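Local coordinates for protein (endonuclease) (Salmonella typhimurium, PDB 1BYR) that is named an endonuclease and belongs to the PLD-like family, with a mixed beta sheet flanked by helices and two copies of the chain in the assembly, at residues A[13-18]-A[122-127]; A[30-35]-A[56-61]; A[36-41]-A[68-73]; A[88-93]-A[142-147]. All coordinates share one frame; numbering follows the deposited sequence.

Interaction 1 (A[13-18]-A[122-127]); sequences GSARVL and ENAVVI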
loop_
_atom_site.group_PDB
_atom_site.type_symbol
_atom_site.label_atom_id
_atom_site.label_comp_id
_atom_site.label_asym_id
_atom_site.label_seq_id
_atom_site.Cartn_x
_atom_site.Cartn_y
_atom_site.Cartn_z
ATOM N N GLY A 13 -0.496 -2.489 -15.861
ATOM C CA GLY A 13 0.331 -3.665 -16.055
ATOM C C GLY A 13 1.724 -3.519 -15.478
ATOM O O GLY A 13 2.384 -4.507 -15.168
ATOM N N SER A 14 2.181 -2.284 -15.301
ATOM C CA SER A 14 3.524 -2.057 -14.784
ATOM C C SER A 14 3.735 -2.478 -13.324
ATOM O O SER A 14 4.850 -2.833 -12.935
ATOM C CB SER A 14 3.910 -0.590 -14.965
ATOM O OG SER A 14 2.927 0.249 -14.398
ATOM N N ALA A 15 2.681 -2.445 -12.516
ATOM C CA ALA A 15 2.809 -2.846 -11.113
ATOM C C ALA A 15 3.123 -4.343 -11.023
ATOM O O ALA A 15 4.063 -4.767 -10.345
ATOM C CB ALA A 15 1.529 -2.554 -10.359
ATOM N N ARG A 16 2.326 -5.144 -11.711
ATOM C CA ARG A 16 2.515 -6.580 -11.702
ATOM C C ARG A 16 3.948 -6.934 -12.127
ATOM O O ARG A 16 4.643 -7.683 -11.439
ATOM C CB ARG A 16 1.485 -7.227 -12.634
ATOM C CG ARG A 16 1.711 -8.694 -12.936
ATOM C CD ARG A 16 1.135 -9.041 -14.301
ATOM N NE ARG A 16 0.186 -10.140 -14.198
ATOM C CZ ARG A 16 -0.980 -10.199 -14.829
ATOM N NH1 ARG A 16 -1.369 -9.205 -15.607
ATOM N NH2 ARG A 16 -1.765 -11.253 -14.665
ATOM N N VAL A 17 4.393 -6.388 -13.253
ATOM C CA VAL A 17 5.736 -6.673 -13.747
ATOM C C VAL A 17 6.813 -6.269 -12.746
ATOM O O VAL A 17 7.785 -6.998 -12.555
ATOM C CB VAL A 17 5.985 -5.980 -15.120
ATOM C CG1 VAL A 17 7.417 -6.177 -15.560
ATOM C CG2 VAL A 17 5.058 -6.581 -16.168
ATOM N N LEU A 18 6.639 -5.119 -12.094
ATOM C CA LEU A 18 7.598 -4.632 -11.102
ATOM C C LEU A 18 7.673 -5.555 -9.890
ATOM O O LEU A 18 8.758 -5.856 -9.383
ATOM C CB LEU A 18 7.215 -3.208 -10.648
ATOM C CG LEU A 18 8.118 -2.588 -9.583
ATOM C CD1 LEU A 18 9.573 -2.709 -10.017
ATOM C CD2 LEU A 18 7.744 -1.122 -9.365
ATOM N N GLU A 122 -4.062 0.560 -8.795
ATOM C CA GLU A 122 -3.125 0.280 -7.711
ATOM C C GLU A 122 -1.788 0.890 -8.040
ATOM O O GLU A 122 -1.542 1.332 -9.155
ATOM C CB GLU A 122 -2.858 -1.232 -7.545
ATOM C CG GLU A 122 -4.049 -2.144 -7.599
ATOM C CD GLU A 122 -4.639 -2.406 -6.241
ATOM O OE1 GLU A 122 -4.206 -1.762 -5.268
ATOM O OE2 GLU A 122 -5.539 -3.262 -6.152
ATOM N N ASN A 123 -0.916 0.899 -7.040
ATOM C CA ASN A 123 0.444 1.357 -7.226
ATOM C C ASN A 123 1.310 0.408 -6.415
ATOM O O ASN A 123 0.906 -0.070 -5.352
ATOM C CB ASN A 123 0.636 2.800 -6.731
ATOM C CG ASN A 123 0.570 2.920 -5.221
ATOM O OD1 ASN A 123 -0.511 3.011 -4.643
ATOM N ND2 ASN A 123 1.717 2.907 -4.575
ATOM N N ALA A 124 2.484 0.082 -6.948
ATOM C CA ALA A 124 3.442 -0.743 -6.241
ATOM C C ALA A 124 4.766 -0.036 -6.389
ATOM O O ALA A 124 5.092 0.453 -7.476
ATOM C CB ALA A 124 3.532 -2.170 -6.869
ATOM N N VAL A 125 5.521 0.055 -5.296
ATOM C CA VAL A 125 6.831 0.670 -5.359
ATOM C C VAL A 125 7.875 -0.314 -4.862
ATOM O O VAL A 125 7.600 -1.160 -3.999
ATOM C CB VAL A 125 6.916 1.959 -4.492
ATOM C CG1 VAL A 125 5.934 2.992 -5.015
ATOM C CG2 VAL A 125 6.639 1.633 -3.032
ATOM N N VAL A 126 9.067 -0.239 -5.452
ATOM C CA VAL A 126 10.166 -1.074 -5.012
ATOM C C VAL A 126 11.292 -0.135 -4.634
ATOM O O VAL A 126 11.815 0.589 -5.475
ATOM C CB VAL A 126 10.640 -2.063 -6.105
ATOM C CG1 VAL A 126 11.849 -2.838 -5.594
ATOM C CG2 VAL A 126 9.512 -3.046 -6.457
ATOM N N ILE A 127 11.618 -0.115 -3.342
ATOM C CA ILE A 127 12.678 0.736 -2.809
ATOM C C ILE A 127 13.922 -0.127 -2.697
ATOM O O ILE A 127 14.046 -0.946 -1.785
ATOM C CB ILE A 127 12.295 1.296 -1.403
ATOM C CG1 ILE A 127 10.931 1.991 -1.476
ATOM C CG2 ILE A 127 13.359 2.282 -0.921
ATOM C CD1 ILE A 127 10.248 2.172 -0.129
#

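Interaction 2 (A[30-35]-A[56-61]); sequences IRMMAY and VKIVID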
loop_
_atom_site.group_PDB
_atom_site.type_symbol
_atom_site.label_atom_id
_atom_site.label_comp_id
_atom_site.label_asym_id
_atom_site.label_seq_id
_atom_site.Cartn_x
_atom_site.Cartn_y
_atom_site.Cartn_z
ATOM N N ILE A 30 13.741 -13.611 0.882
ATOM C CA ILE A 30 12.466 -12.990 0.623
ATOM C C ILE A 30 11.635 -13.177 1.881
ATOM O O ILE A 30 11.470 -14.295 2.361
ATOM C CB ILE A 30 11.734 -13.671 -0.548
ATOM C CG1 ILE A 30 12.407 -13.314 -1.866
ATOM C CG2 ILE A 30 10.272 -13.223 -0.585
ATOM C CD1 ILE A 30 11.597 -13.730 -3.080
ATOM N N ARG A 31 11.140 -12.073 2.434
ATOM C CA ARG A 31 10.291 -12.114 3.623
ATOM C C ARG A 31 9.045 -11.388 3.157
ATOM O O ARG A 31 9.083 -10.187 2.948
ATOM C CB ARG A 31 10.949 -11.354 4.783
ATOM C CG ARG A 31 12.128 -12.089 5.430
ATOM C CD ARG A 31 11.727 -13.475 5.907
ATOM N NE ARG A 31 12.847 -14.200 6.500
ATOM C CZ ARG A 31 13.521 -15.173 5.892
ATOM N NH1 ARG A 31 13.199 -15.550 4.659
ATOM N NH2 ARG A 31 14.517 -15.776 6.528
ATOM N N MET A 32 7.957 -12.127 2.966
ATOM C CA MET A 32 6.710 -11.562 2.460
ATOM C C MET A 32 5.532 -11.514 3.436
ATOM O O MET A 32 5.347 -12.415 4.260
ATOM C CB MET A 32 6.294 -12.345 1.210
ATOM C CG MET A 32 5.052 -11.838 0.497
ATOM S SD MET A 32 4.768 -12.902 -0.920
ATOM C CE MET A 32 3.705 -11.993 -1.908
ATOM N N MET A 33 4.737 -10.444 3.323
ATOM C CA MET A 33 3.544 -10.229 4.140
ATOM C C MET A 33 2.435 -10.013 3.125
ATOM O O MET A 33 2.603 -9.248 2.172
ATOM C CB MET A 33 3.655 -8.943 4.989
ATOM C CG MET A 33 4.847 -8.856 5.951
ATOM S SD MET A 33 4.824 -7.343 6.974
ATOM C CE MET A 33 3.770 -7.818 8.323
ATOM N N ALA A 34 1.293 -10.670 3.312
ATOM C CA ALA A 34 0.206 -10.488 2.381
ATOM C C ALA A 34 -1.154 -10.559 3.040
ATOM O O ALA A 34 -1.317 -11.188 4.076
ATOM C CB ALA A 34 0.288 -11.541 1.295
ATOM N N TYR A 35 -2.130 -9.893 2.430
ATOM C CA TYR A 35 -3.506 -9.955 2.901
ATOM C C TYR A 35 -4.002 -11.024 1.917
ATOM O O TYR A 35 -3.547 -12.156 1.984
ATOM C CB TYR A 35 -4.194 -8.608 2.679
ATOM C CG TYR A 35 -5.686 -8.607 2.930
ATOM C CD1 TYR A 35 -6.245 -9.367 3.950
ATOM C CD2 TYR A 35 -6.534 -7.840 2.146
ATOM C CE1 TYR A 35 -7.619 -9.362 4.179
ATOM C CE2 TYR A 35 -7.908 -7.830 2.365
ATOM C CZ TYR A 35 -8.447 -8.588 3.385
ATOM O OH TYR A 35 -9.806 -8.562 3.614
ATOM N N VAL A 56 12.983 -18.198 1.293
ATOM C CA VAL A 56 11.658 -17.573 1.277
ATOM C C VAL A 56 10.752 -17.952 2.460
ATOM O O VAL A 56 10.545 -19.134 2.750
ATOM C CB VAL A 56 10.904 -17.934 -0.047
ATOM C CG1 VAL A 56 9.600 -17.136 -0.150
ATOM C CG2 VAL A 56 11.803 -17.655 -1.268
ATOM N N LYS A 57 10.225 -16.941 3.155
ATOM C CA LYS A 57 9.300 -17.167 4.268
ATOM C C LYS A 57 8.134 -16.179 4.117
ATOM O O LYS A 57 8.330 -14.993 3.810
ATOM C CB LYS A 57 10.015 -16.986 5.612
ATOM C CG LYS A 57 11.009 -18.105 5.920
ATOM C CD LYS A 57 11.469 -18.067 7.362
ATOM C CE LYS A 57 12.682 -18.960 7.591
ATOM N NZ LYS A 57 13.198 -18.868 8.999
ATOM N N ILE A 58 6.914 -16.668 4.329
ATOM C CA ILE A 58 5.720 -15.854 4.146
ATOM C C ILE A 58 4.687 -15.908 5.274
ATOM O O ILE A 58 4.391 -16.975 5.808
ATOM C CB ILE A 58 5.024 -16.292 2.833
ATOM C CG1 ILE A 58 6.069 -16.417 1.729
ATOM C CG2 ILE A 58 3.914 -15.317 2.446
ATOM C CD1 ILE A 58 5.536 -17.003 0.434
ATOM N N VAL A 59 4.152 -14.747 5.657
ATOM C CA VAL A 59 3.101 -14.688 6.676
ATOM C C VAL A 59 1.945 -13.937 6.057
ATOM O O VAL A 59 2.114 -12.814 5.573
ATOM C CB VAL A 59 3.533 -13.936 7.955
ATOM C CG1 VAL A 59 4.399 -14.837 8.791
ATOM C CG2 VAL A 59 4.252 -12.653 7.600
ATOM N N ILE A 60 0.773 -14.565 6.042
ATOM C CA ILE A 60 -0.399 -13.941 5.449
ATOM C C ILE A 60 -1.567 -13.838 6.416
ATOM O O ILE A 60 -1.599 -14.509 7.445
ATOM C CB ILE A 60 -0.856 -14.738 4.211
ATOM C CG1 ILE A 60 -1.488 -16.066 4.642
ATOM C CG2 ILE A 60 0.344 -15.009 3.318
ATOM C CD1 ILE A 60 -1.868 -16.994 3.467
ATOM N N ASP A 61 -2.520 -12.972 6.086
ATOM C CA ASP A 61 -3.711 -12.792 6.892
ATOM C C ASP A 61 -4.519 -14.084 6.868
ATOM O O ASP A 61 -4.708 -14.681 5.801
ATOM C CB ASP A 61 -4.572 -11.658 6.322
ATOM C CG ASP A 61 -5.816 -11.440 7.131
ATOM O OD1 ASP A 61 -5.691 -10.946 8.265
ATOM O OD2 ASP A 61 -6.908 -11.766 6.632
HETATM O O HOH W 1 14.970 -16.561 9.767
#

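Interaction 3 (A[36-41]-A[68-73]); sequences SFTAPD and RASIAA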
loop_
_atom_site.group_PDB
_atom_site.type_symbol
_atom_site.label_atom_id
_atom_site.label_comp_id
_atom_site.label_asym_id
_atom_site.label_seq_id
_atom_site.Cartn_x
_atom_site.Cartn_y
_atom_site.Cartn_z
ATOM N N SER A 36 -4.884 -10.686 0.988
ATOM C CA SER A 36 -5.324 -11.673 0.002
ATOM C C SER A 36 -4.106 -12.231 -0.745
ATOM O O SER A 36 -3.377 -11.485 -1.392
ATOM C CB SER A 36 -6.274 -11.019 -0.978
ATOM O OG SER A 36 -7.205 -10.262 -0.265
ATOM N N PHE A 37 -3.918 -13.550 -0.670
ATOM C CA PHE A 37 -2.776 -14.245 -1.263
ATOM C C PHE A 37 -3.297 -15.254 -2.299
ATOM O O PHE A 37 -3.546 -16.410 -1.960
ATOM C CB PHE A 37 -2.056 -14.942 -0.097
ATOM C CG PHE A 37 -0.732 -15.563 -0.436
ATOM C CD1 PHE A 37 0.379 -14.780 -0.717
ATOM C CD2 PHE A 37 -0.582 -16.949 -0.408
ATOM C CE1 PHE A 37 1.628 -15.363 -0.955
ATOM C CE2 PHE A 37 0.659 -17.541 -0.647
ATOM C CZ PHE A 37 1.761 -16.749 -0.925
ATOM N N THR A 38 -3.440 -14.829 -3.556
ATOM C CA THR A 38 -4.002 -15.718 -4.589
ATOM C C THR A 38 -3.419 -15.741 -6.017
ATOM O O THR A 38 -3.615 -16.725 -6.736
ATOM C CB THR A 38 -5.531 -15.459 -4.775
ATOM O OG1 THR A 38 -5.721 -14.151 -5.329
ATOM C CG2 THR A 38 -6.277 -15.533 -3.451
ATOM N N ALA A 39 -2.729 -14.687 -6.439
ATOM C CA ALA A 39 -2.203 -14.624 -7.809
ATOM C C ALA A 39 -1.263 -15.753 -8.245
ATOM O O ALA A 39 -0.123 -15.842 -7.782
ATOM C CB ALA A 39 -1.526 -13.273 -8.039
ATOM N N PRO A 40 -1.718 -16.619 -9.172
ATOM C CA PRO A 40 -0.870 -17.728 -9.631
ATOM C C PRO A 40 0.521 -17.288 -10.104
ATOM O O PRO A 40 1.509 -17.940 -9.797
ATOM C CB PRO A 40 -1.696 -18.379 -10.745
ATOM C CG PRO A 40 -3.110 -18.037 -10.396
ATOM C CD PRO A 40 -3.035 -16.636 -9.835
ATOM N N ASP A 41 0.586 -16.180 -10.843
ATOM C CA ASP A 41 1.849 -15.649 -11.351
ATOM C C ASP A 41 2.842 -15.340 -10.219
ATOM O O ASP A 41 4.042 -15.610 -10.337
ATOM C CB ASP A 41 1.587 -14.382 -12.153
ATOM C CG ASP A 41 1.138 -13.230 -11.285
ATOM O OD1 ASP A 41 0.030 -13.308 -10.714
ATOM O OD2 ASP A 41 1.899 -12.247 -11.167
ATOM N N ARG A 68 -11.265 -20.503 -2.143
ATOM C CA ARG A 68 -10.643 -21.560 -2.934
ATOM C C ARG A 68 -9.292 -21.183 -3.548
ATOM O O ARG A 68 -8.325 -21.952 -3.461
ATOM C CB ARG A 68 -11.599 -22.012 -4.045
ATOM C CG ARG A 68 -11.080 -23.208 -4.829
ATOM C CD ARG A 68 -11.358 -24.507 -4.085
ATOM N NE ARG A 68 -10.620 -25.654 -4.625
ATOM C CZ ARG A 68 -9.304 -25.822 -4.525
ATOM N NH1 ARG A 68 -8.554 -24.918 -3.907
ATOM N NH2 ARG A 68 -8.742 -26.915 -5.024
ATOM N N ALA A 69 -9.217 -20.012 -4.170
ATOM C CA ALA A 69 -7.974 -19.573 -4.784
ATOM C C ALA A 69 -6.878 -19.417 -3.720
ATOM O O ALA A 69 -5.706 -19.757 -3.958
ATOM C CB ALA A 69 -8.197 -18.267 -5.523
ATOM N N SER A 70 -7.259 -18.922 -2.540
ATOM C CA SER A 70 -6.299 -18.753 -1.456
ATOM C C SER A 70 -5.723 -20.117 -1.077
ATOM O O SER A 70 -4.504 -20.277 -0.961
ATOM C CB SER A 70 -6.958 -18.113 -0.226
ATOM O OG SER A 70 -7.218 -16.744 -0.463
ATOM N N ILE A 71 -6.595 -21.100 -0.897
ATOM C CA ILE A 71 -6.148 -22.444 -0.534
ATOM C C ILE A 71 -5.218 -23.071 -1.592
ATOM O O ILE A 71 -4.196 -23.677 -1.258
ATOM C CB ILE A 71 -7.366 -23.351 -0.255
ATOM C CG1 ILE A 71 -7.993 -22.916 1.079
ATOM C CG2 ILE A 71 -6.941 -24.812 -0.217
ATOM C CD1 ILE A 71 -9.396 -23.438 1.295
ATOM N N ALA A 72 -5.560 -22.903 -2.866
ATOM C CA ALA A 72 -4.737 -23.416 -3.957
ATOM C C ALA A 72 -3.320 -22.825 -3.882
ATOM O O ALA A 72 -2.337 -23.549 -4.010
ATOM C CB ALA A 72 -5.381 -23.070 -5.302
ATOM N N ALA A 73 -3.207 -21.522 -3.649
ATOM C CA ALA A 73 -1.891 -20.888 -3.564
ATOM C C ALA A 73 -1.127 -21.324 -2.325
ATOM O O ALA A 73 0.071 -21.601 -2.382
ATOM C CB ALA A 73 -2.038 -19.358 -3.575
HETATM O O HOH W 2 -4.177 -19.227 -6.499
#

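Interaction 4 (A[88-93]-A[142-147]); sequences SNFPIQ and QDRWNQ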
loop_
_atom_site.group_PDB
_atom_site.type_symbol
_atom_site.label_atom_id
_atom_site.label_comp_id
_atom_site.label_asym_id
_atom_site.label_seq_id
_atom_site.Cartn_x
_atom_site.Cartn_y
_atom_site.Cartn_z
ATOM N N SER A 88 -3.820 -14.402 12.560
ATOM C CA SER A 88 -5.158 -13.923 12.868
ATOM C C SER A 88 -5.181 -13.015 14.085
ATOM O O SER A 88 -6.242 -12.710 14.610
ATOM C CB SER A 88 -6.079 -15.115 13.139
ATOM O OG SER A 88 -5.618 -15.849 14.266
ATOM N N ASN A 89 -4.011 -12.599 14.540
ATOM C CA ASN A 89 -3.935 -11.748 15.715
ATOM C C ASN A 89 -4.357 -10.302 15.483
ATOM O O ASN A 89 -4.406 -9.508 16.417
ATOM C CB ASN A 89 -2.532 -11.814 16.308
ATOM C CG ASN A 89 -2.313 -13.095 17.100
ATOM O OD1 ASN A 89 -3.273 -13.712 17.587
ATOM N ND2 ASN A 89 -1.063 -13.512 17.231
ATOM N N PHE A 90 -4.684 -9.981 14.237
ATOM C CA PHE A 90 -5.114 -8.640 13.872
ATOM C C PHE A 90 -6.448 -8.722 13.122
ATOM O O PHE A 90 -6.679 -9.671 12.362
ATOM C CB PHE A 90 -4.058 -7.971 12.974
ATOM C CG PHE A 90 -2.684 -7.848 13.606
ATOM C CD1 PHE A 90 -1.743 -8.867 13.473
ATOM C CD2 PHE A 90 -2.326 -6.702 14.306
ATOM C CE1 PHE A 90 -0.475 -8.749 14.022
ATOM C CE2 PHE A 90 -1.058 -6.583 14.856
ATOM C CZ PHE A 90 -0.129 -7.617 14.709
ATOM N N PRO A 91 -7.370 -7.764 13.355
ATOM C CA PRO A 91 -8.613 -7.898 12.594
ATOM C C PRO A 91 -8.255 -8.177 11.130
ATOM O O PRO A 91 -8.902 -8.985 10.463
ATOM C CB PRO A 91 -9.308 -6.549 12.808
ATOM C CG PRO A 91 -8.855 -6.134 14.162
ATOM C CD PRO A 91 -7.413 -6.613 14.274
ATOM N N ILE A 92 -7.228 -7.490 10.636
ATOM C CA ILE A 92 -6.728 -7.697 9.271
ATOM C C ILE A 92 -5.209 -7.472 9.200
ATOM O O ILE A 92 -4.727 -6.413 9.602
ATOM C CB ILE A 92 -7.366 -6.713 8.233
ATOM C CG1 ILE A 92 -8.896 -6.775 8.275
ATOM C CG2 ILE A 92 -6.886 -7.074 6.812
ATOM C CD1 ILE A 92 -9.534 -5.997 7.152
ATOM N N GLN A 93 -4.446 -8.478 8.753
ATOM C CA GLN A 93 -3.003 -8.299 8.557
ATOM C C GLN A 93 -3.036 -7.774 7.133
ATOM O O GLN A 93 -2.964 -8.535 6.164
ATOM C CB GLN A 93 -2.229 -9.622 8.603
ATOM C CG GLN A 93 -0.768 -9.433 8.977
ATOM C CD GLN A 93 0.120 -10.578 8.521
ATOM O OE1 GLN A 93 0.467 -10.689 7.359
ATOM N NE2 GLN A 93 0.479 -11.428 9.452
ATOM N N GLN A 142 8.875 -9.915 11.154
ATOM C CA GLN A 142 9.205 -10.869 12.207
ATOM C C GLN A 142 8.168 -10.930 13.319
ATOM O O GLN A 142 7.828 -12.012 13.818
ATOM C CB GLN A 142 10.564 -10.516 12.792
ATOM C CG GLN A 142 11.126 -11.586 13.680
ATOM C CD GLN A 142 11.481 -12.824 12.911
ATOM O OE1 GLN A 142 10.999 -13.917 13.194
ATOM N NE2 GLN A 142 12.327 -12.669 11.908
ATOM N N ASP A 143 7.670 -9.762 13.715
ATOM C CA ASP A 143 6.661 -9.688 14.763
ATOM C C ASP A 143 5.365 -10.381 14.344
ATOM O O ASP A 143 4.734 -11.068 15.138
ATOM C CB ASP A 143 6.371 -8.226 15.111
ATOM C CG ASP A 143 5.360 -8.101 16.211
ATOM O OD1 ASP A 143 5.762 -8.240 17.381
ATOM O OD2 ASP A 143 4.168 -7.883 15.906
ATOM N N ARG A 144 4.961 -10.193 13.092
ATOM C CA ARG A 144 3.742 -10.812 12.580
ATOM C C ARG A 144 3.947 -12.307 12.372
ATOM O O ARG A 144 3.069 -13.100 12.671
ATOM C CB ARG A 144 3.340 -10.155 11.259
ATOM C CG ARG A 144 2.500 -8.850 11.400
ATOM C CD ARG A 144 2.972 -7.931 12.534
ATOM N NE ARG A 144 2.313 -6.619 12.476
ATOM C CZ ARG A 144 2.533 -5.617 13.328
ATOM N NH1 ARG A 144 3.393 -5.762 14.326
ATOM N NH2 ARG A 144 1.917 -4.450 13.155
ATOM N N TRP A 145 5.112 -12.690 11.859
ATOM C CA TRP A 145 5.437 -14.105 11.644
ATOM C C TRP A 145 5.428 -14.879 12.970
ATOM O O TRP A 145 4.823 -15.949 13.085
ATOM C CB TRP A 145 6.816 -14.221 10.980
ATOM C CG TRP A 145 7.416 -15.600 11.001
ATOM C CD1 TRP A 145 8.288 -16.101 11.932
ATOM C CD2 TRP A 145 7.221 -16.645 10.039
ATOM N NE1 TRP A 145 8.641 -17.383 11.608
ATOM C CE2 TRP A 145 7.998 -17.743 10.452
ATOM C CE3 TRP A 145 6.462 -16.753 8.871
ATOM C CZ2 TRP A 145 8.042 -18.944 9.733
ATOM C CZ3 TRP A 145 6.507 -17.951 8.157
ATOM C CH2 TRP A 145 7.291 -19.027 8.589
ATOM N N ASN A 146 6.084 -14.314 13.976
ATOM C CA ASN A 146 6.176 -14.941 15.288
ATOM C C ASN A 146 4.851 -15.306 15.942
ATOM O O ASN A 146 4.813 -16.175 16.806
ATOM C CB ASN A 146 7.000 -14.058 16.230
ATOM C CG ASN A 146 8.477 -14.035 15.845
ATOM O OD1 ASN A 146 8.917 -14.826 15.021
ATOM N ND2 ASN A 146 9.229 -13.128 16.445
ATOM N N GLN A 147 3.759 -14.661 15.544
ATOM C CA GLN A 147 2.475 -15.009 16.136
ATOM C C GLN A 147 1.560 -15.667 15.115
ATOM O O GLN A 147 0.327 -15.642 15.250
ATOM C CB GLN A 147 1.795 -13.773 16.725
ATOM C CG GLN A 147 1.626 -12.637 15.773
ATOM C CD GLN A 147 1.400 -11.348 16.505
ATOM O OE1 GLN A 147 0.501 -11.236 17.342
ATOM N NE2 GLN A 147 2.210 -10.356 16.206
HETATM O O HOH W 3 -2.052 -16.240 14.222
#

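Interaction 1 (A[13-18]-A[122-127])
L18 and V126 make the closest approach between the start of helix 14-25 and strand 122-128. The branch carbon CG of L18 lies 3.5 Å from CG2 of V126, closer than two carbons normally pack. The side chains point against each other and overlap in passing, and the same valine methyl meets L18 CD1 at 3.6 Å. Chi1 of 179° sets L18 CG anti to the backbone N, facing the strand; of its two methyls, CD2 lies 3.6 Å from A124 O. One turn earlier, A15 CB meets A124 CB at 4.0 Å, methyl against methyl. Both are alanines, and their CA atoms come within 5.3 Å. The helix therefore lies close on the sheet, its axis 7.8 Å from that of the strand and crossing it at 32°.

Further out, F110 packs on both A15 and A124, while S14 OG bonds to Y9 N at the head of the helix. On the other face of the strand, V125 packs on F137 of the second subunit. No hydrogen bond joins the two segments, so the helix is fitted to this part of the sheet by apolar burial and the shape of small and branched side chains.

Interaction 2 (A[30-35]-A[56-61])
I30-A34 and V56-I60 pair as adjacent parallel strands, the two strands of the beta-alpha-beta unit whose crossover is helix 40-51. Five backbone hydrogen bonds join them in an unbroken ladder: I30 O takes K57 N, K57 O takes M32 N, M32 O takes V59 N, V59 O takes A34 N, and A34 O takes D61 N. The last is 2.9 Å long.

Apolar pairs follow the same register. I30, M32 and A34 lie beside V56, I58 and I60 on the face covered by helix 40-51, whose L46 touches both M32 and I58. On the other face M33 CG meets V59 CG2 at 4.2 Å, under helix 131-146.

The charged pair on that second face is R31 and K57, running side by side. The lysine lays its aliphatic chain over the guanidinium, with CD 3.8 Å above the centre of that plane. R31 NH2 and K57 NZ end 4.2 Å apart; a water accepts from NZ and more weakly from NH2, and the salt bridge from R31 to D55 probably offsets the repulsion of like charges.

Where the strands end, D61 OD2 lies at the edge of the Y35 ring, 3.5 Å from CE1, with carboxylate and ring planes 63° apart. The carboxylate is held by Q93 N on OD1 and G64 N on OD2.

I30 O has a second donor besides K57 N: R31 NH1 reaches it at 3.1 Å from above the carbonyl plane, 54° out of it.

Interaction 3 (A[36-41]-A[68-73])
T38 O and A69 O are joined through one water, which donates to both carbonyls, at 2.6 Å from T38 O and 3.0 Å from A69 O. Beside this bridge the side chain of T38 packs on the first turn of helix 68-79. With OG1 between the backbone N and the carbonyl carbon (chi1 67°), CG2 is left anti to the carbonyl carbon, and it is this methyl that meets the helix, 3.9 Å from A69 CB and 3.4 Å from S70 OG. S70 OG itself bonds to N65 OD1, an oxygen that also accepts from F37 N, so N65 ties the two segments together from outside.

The contact lies at the carboxyl ends of the parallel strands 29-34 and 55-61. Segment 36-41 is the link that leads from the first strand into helix 40-51 of the beta-alpha-beta unit, and helix 68-79 comes after the second. The two helices also meet directly, A73 packing on M43.

A73 CB lies 4.2 Å from CD2 of the F37 ring, approaching it obliquely, and 3.7 Å from F37 O. That carbonyl oxygen also faces S70 CA at 3.7 Å; it is buried here and has no hydrogen-bond partner in the model.

Interaction 4 (A[88-93]-A[142-147])
N89 and Q147 have their CA atoms 7.2 Å apart and Q93 and R144 theirs 8.2 Å apart, so no backbone atoms of the loop 88-93 and the end of helix 131-146 pair directly, and side chains make the direct contact.

F90 carries the middle of the contact. Its CG stands anti to the carbonyl carbon (chi1 -59°), and at the far end of the ring CZ lies over one face of the R144 guanidinium, 3.5 Å from NE and offset toward the rim. The two planes are 29° apart, though the side chains cross at about a right angle. Q93 reaches the aliphatic root of the same arginine, its NE2 3.6 Å from R144 CB while donating a hydrogen bond to D87.

At the other end N89 ND2 donates to Q147 OE1 over 2.8 Å, in the plane of that carbonyl and on a lone pair, though the N-H is well bent at 131°. Q147, just past the end of the helix, turns its other amide atom back onto the last turn, NE2 donating to D143 O at 2.8 Å from above the carbonyl plane. A water accepts from S88 N and donates to Q147 O, bridging backbone to backbone.

R144 NH1 forms a salt bridge of 2.8 Å with D143 OD2. The arginine also reaches the second subunit, where NH1 pairs with E12 and NE bonds to the S121 hydroxyl. Its positive charge is thus probably well compensated by acids from both chains, and the ring of F90 covers part of a group that serves the subunit interface.

In the fold
Interactions 1 and 2 both reach the one mixed sheet but in different parts: strand 122-128 is next to the outermost strand 4-10, whereas 29-34 and 55-61 pair near the chain's centre, about 17 Å away between contact centres. Segment 36-41 of interaction 3 runs straight on from 30-35, and F37 packs on M32, I58 and I60; R16 and D41 link interactions 1 and 3. Interaction 4 lies about 10 Å from interaction 2 between centres, joined by Q93 and W145. Interactions 2 and 3 alternate along the chain between the segments of interaction 1; interaction 4 opens after both and alternates with interaction 1. Those two, on opposite sides of the chain's centre, both meet the second subunit, so the dimer contact draws on both.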